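PDB 6HXP: citryl-CoA lyase from Hydrogenobacter thermophilus, which probably cleaves citryl-CoA into acetyl-CoA and oxaloacetate, as a citrate synthase relative that binds coenzyme A. Local coordinates for residues A[135-140]-A[167-172]. Numbering follows the deposited sequence.
Sequences PGYGHR and KFAEDV. With COA (coenzyme A), chain B.
Y137 reaches from the coenzyme A-binding loop to helix 164-180, where its OH donates a hydrogen bond of 2.7 Å to A169 O. The acceptor lies at the edge of the phenol ring, in its plane; seen from A169, the hydroxyl sits in the carbonyl plane on a lone pair, with a C=O...O angle of 111°. V172, three residues on from A169, packs over one face of the same ring: its CG1 stands 3.9 Å from the ring centroid in a CH-pi contact and comes within 3.4 Å of Y137 CZ. The valine places this methyl there by turning CG1 anti to its backbone N (chi1 163°), while its CG2 rests on a face of the F168 ring, offset toward the rim. A169 CB, 3.7 Å from Y137 OH, closes in beside the hydroxyl, and F109 of helix 101-116 and L186 also touch the tyrosine.

This buried end contrasts with the outer side of the helix, where K167 NZ and D171 OD2 form a salt bridge of 3.0 Å on the carboxylate's syn side, and with R140, exposed and poorly ordered, whose NH1 meets COA O4A edge-on at 3.3 Å. The loop backbone also binds the cofactor: G136 N donates a nearly straight bond to COA O5P (168°), while COA N6A gives a more bent one, 3.0 Å long, to Y137 O. A phenylalanine in place of Y137 would probably leave A169 O without its phenolic donor, and the loop joined to the helix here by apolar contact alone. One residue thus faces two ways, its carbonyl recognising the adenine amino group and its hydroxyl tying the loop to the helix, which is consistent with a pocket wall held in place from behind.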
loop_
_atom_site.group_PDB
_atom_site.type_symbol
_atom_site.label_atom_id
_atom_site.label_comp_id
_atom_site.label_asym_id
_atom_site.label_seq_id
_atom_site.Cartn_x
_atom_site.Cartn_y
_atom_site.Cartn_z
ATOM N N PRO A 135 27.562 -2.799 -6.244
ATOM C CA PRO A 135 26.220 -2.595 -6.804
ATOM C C PRO A 135 26.199 -2.212 -8.259
ATOM O O PRO A 135 27.008 -1.387 -8.696
ATOM C CB PRO A 135 25.636 -1.469 -5.933
ATOM C CG PRO A 135 26.821 -0.742 -5.453
ATOM C CD PRO A 135 27.884 -1.772 -5.236
ATOM N N GLY A 136 25.258 -2.796 -8.996
ATOM C CA GLY A 136 25.097 -2.533 -10.421
ATOM C C GLY A 136 25.890 -3.454 -11.330
ATOM O O GLY A 136 25.892 -3.223 -12.544
ATOM N N TYR A 137 26.522 -4.528 -10.774
ATOM C CA TYR A 137 27.326 -5.457 -11.544
ATOM C C TYR A 137 26.845 -6.880 -11.357
ATOM O O TYR A 137 26.400 -7.262 -10.267
ATOM C CB TYR A 137 28.801 -5.345 -11.151
ATOM C CG TYR A 137 29.338 -3.970 -11.460
ATOM C CD1 TYR A 137 29.205 -2.933 -10.547
ATOM C CD2 TYR A 137 29.873 -3.675 -12.709
ATOM C CE1 TYR A 137 29.538 -1.627 -10.883
ATOM C CE2 TYR A 137 30.289 -2.388 -13.027
ATOM C CZ TYR A 137 30.114 -1.362 -12.113
ATOM O OH TYR A 137 30.436 -0.066 -12.424
ATOM N N GLY A 138 26.997 -7.652 -12.426
ATOM C CA GLY A 138 26.629 -9.052 -12.479
ATOM C C GLY A 138 25.241 -9.339 -13.008
ATOM O O GLY A 138 24.322 -8.545 -12.847
ATOM N N HIS A 139 25.074 -10.532 -13.602
ATOM C CA HIS A 139 23.789 -10.976 -14.142
ATOM C C HIS A 139 23.773 -12.496 -14.166
ATOM O O HIS A 139 24.811 -13.096 -14.404
ATOM C CB HIS A 139 23.591 -10.433 -15.564
ATOM C CG HIS A 139 22.183 -10.548 -16.067
ATOM N ND1 HIS A 139 21.703 -11.730 -16.626
ATOM C CD2 HIS A 139 21.197 -9.625 -16.089
ATOM C CE1 HIS A 139 20.449 -11.475 -16.983
ATOM N NE2 HIS A 139 20.108 -10.209 -16.699
ATOM N N ARG A 140 22.614 -13.108 -13.913
ATOM C CA ARG A 140 22.500 -14.578 -13.902
ATOM C C ARG A 140 22.820 -15.223 -15.257
ATOM O O ARG A 140 23.343 -16.340 -15.295
ATOM C CB ARG A 140 21.091 -15.032 -13.452
ATOM C CG ARG A 140 20.811 -14.968 -11.949
ATOM C CD ARG A 140 21.563 -16.014 -11.126
ATOM N NE ARG A 140 21.217 -17.390 -11.503
ATOM C CZ ARG A 140 22.099 -18.368 -11.706
ATOM N NH1 ARG A 140 23.400 -18.139 -11.568
ATOM N NH2 ARG A 140 21.687 -19.581 -12.048
ATOM N N LYS A 167 31.919 6.400 -17.877
ATOM C CA LYS A 167 33.275 5.836 -18.027
ATOM C C LYS A 167 33.687 5.058 -16.798
ATOM O O LYS A 167 34.186 3.933 -16.920
ATOM C CB LYS A 167 34.298 6.954 -18.292
ATOM C CG LYS A 167 35.729 6.449 -18.474
ATOM C CD LYS A 167 36.657 7.572 -18.846
ATOM C CE LYS A 167 38.140 7.281 -18.623
ATOM N NZ LYS A 167 38.499 5.888 -18.969
ATOM N N PHE A 168 33.484 5.650 -15.615
ATOM C CA PHE A 168 33.785 4.993 -14.340
ATOM C C PHE A 168 33.027 3.676 -14.227
ATOM O O PHE A 168 33.626 2.651 -13.940
ATOM C CB PHE A 168 33.436 5.901 -13.140
ATOM C CG PHE A 168 33.758 5.249 -11.806
ATOM C CD1 PHE A 168 35.045 5.293 -11.289
ATOM C CD2 PHE A 168 32.773 4.588 -11.078
ATOM C CE1 PHE A 168 35.348 4.662 -10.086
ATOM C CE2 PHE A 168 33.077 3.949 -9.882
ATOM C CZ PHE A 168 34.354 4.014 -9.377
ATOM N N ALA A 169 31.719 3.699 -14.486
ATOM C CA ALA A 169 30.916 2.475 -14.373
ATOM C C ALA A 169 31.426 1.366 -15.296
ATOM O O ALA A 169 31.515 0.206 -14.890
ATOM C CB ALA A 169 29.455 2.775 -14.664
ATOM N N GLU A 170 31.807 1.708 -16.523
ATOM C CA GLU A 170 32.344 0.689 -17.454
ATOM C C GLU A 170 33.748 0.290 -17.101
ATOM O O GLU A 170 34.109 -0.892 -17.239
ATOM C CB GLU A 170 32.237 1.196 -18.894
ATOM C CG GLU A 170 30.789 1.355 -19.310
ATOM C CD GLU A 170 30.532 1.193 -20.787
ATOM O OE1 GLU A 170 31.025 2.035 -21.564
ATOM O OE2 GLU A 170 29.938 0.163 -21.171
ATOM N N ASP A 171 34.574 1.242 -16.623
ATOM C CA ASP A 171 35.936 0.906 -16.204
ATOM C C ASP A 171 35.903 -0.088 -15.046
ATOM O O ASP A 171 36.735 -0.987 -15.006
ATOM C CB ASP A 171 36.715 2.160 -15.768
ATOM C CG ASP A 171 37.210 3.026 -16.908
ATOM O OD1 ASP A 171 37.121 2.584 -18.073
ATOM O OD2 ASP A 171 37.600 4.183 -16.644
ATOM N N VAL A 172 34.954 0.058 -14.119
ATOM C CA VAL A 172 34.827 -0.868 -12.987
ATOM C C VAL A 172 34.493 -2.280 -13.483
ATOM O O VAL A 172 35.086 -3.234 -12.977
ATOM C CB VAL A 172 33.787 -0.344 -11.937
ATOM C CG1 VAL A 172 33.328 -1.446 -10.980
ATOM C CG2 VAL A 172 34.341 0.853 -11.165
HETATM N N1A COA B . 30.398 -7.719 -6.973
HETATM C C2A COA B . 31.364 -8.546 -6.556
HETATM N N3A COA B . 31.427 -9.879 -6.657
HETATM C C4A COA B . 30.337 -10.370 -7.263
HETATM C C5A COA B . 29.256 -9.643 -7.738
HETATM C C6A COA B . 29.310 -8.244 -7.583
HETATM N N6A COA B . 28.361 -7.414 -8.025
HETATM N N7A COA B . 28.320 -10.482 -8.321
HETATM C C8A COA B . 28.852 -11.673 -8.199
HETATM N N9A COA B . 30.073 -11.681 -7.577
HETATM C C1B COA B . 30.972 -12.818 -7.376
HETATM C C2B COA B . 30.290 -14.194 -7.268
HETATM O O2B COA B . 30.158 -14.574 -5.903
HETATM C C3B COA B . 31.294 -15.071 -8.009
HETATM O O3B COA B . 32.443 -15.327 -7.168
HETATM P P3B COA B . 33.423 -16.621 -7.240
HETATM O O7A COA B . 32.957 -17.611 -8.262
HETATM O O8A COA B . 34.823 -16.075 -7.542
HETATM O O9A COA B . 33.438 -17.198 -5.819
HETATM C C4B COA B . 31.770 -14.152 -9.127
HETATM O O4B COA B . 31.871 -12.871 -8.473
HETATM C C5B COA B . 30.861 -14.018 -10.325
HETATM O O5B COA B . 30.357 -15.308 -10.728
HETATM P P1A COA B . 28.963 -15.450 -11.549
HETATM O O1A COA B . 28.586 -16.876 -11.685
HETATM O O2A COA B . 29.176 -14.724 -12.877
HETATM O O3A COA B . 27.850 -14.642 -10.746
HETATM P P2A COA B . 26.547 -15.096 -9.951
HETATM O O4A COA B . 25.727 -16.010 -10.780
HETATM O O5A COA B . 27.033 -15.720 -8.641
HETATM O O6A COA B . 25.742 -13.744 -9.514
HETATM C CBP COA B . 23.784 -12.303 -9.383
HETATM C CCP COA B . 24.519 -13.377 -10.180
HETATM C CDP COA B . 22.852 -11.550 -10.345
HETATM C CEP COA B . 22.933 -13.001 -8.314
HETATM C CAP COA B . 24.740 -11.302 -8.683
HETATM O OAP COA B . 25.865 -10.947 -9.473
HETATM C C9P COA B . 24.044 -10.048 -8.161
HETATM O O9P COA B . 23.439 -10.072 -7.092
HETATM N N8P COA B . 24.169 -8.942 -8.901
HETATM C C7P COA B . 23.700 -7.636 -8.456
HETATM C C6P COA B . 24.607 -7.042 -7.396
HETATM C C5P COA B . 23.973 -5.873 -6.681
HETATM O O5P COA B . 23.610 -4.873 -7.297
HETATM N N4P COA B . 23.870 -5.991 -5.356
HETATM C C3P COA B . 23.811 -4.859 -4.440
HETATM C C2P COA B . 22.486 -4.120 -4.459
HETATM S S1P COA B . 21.183 -5.329 -4.103
#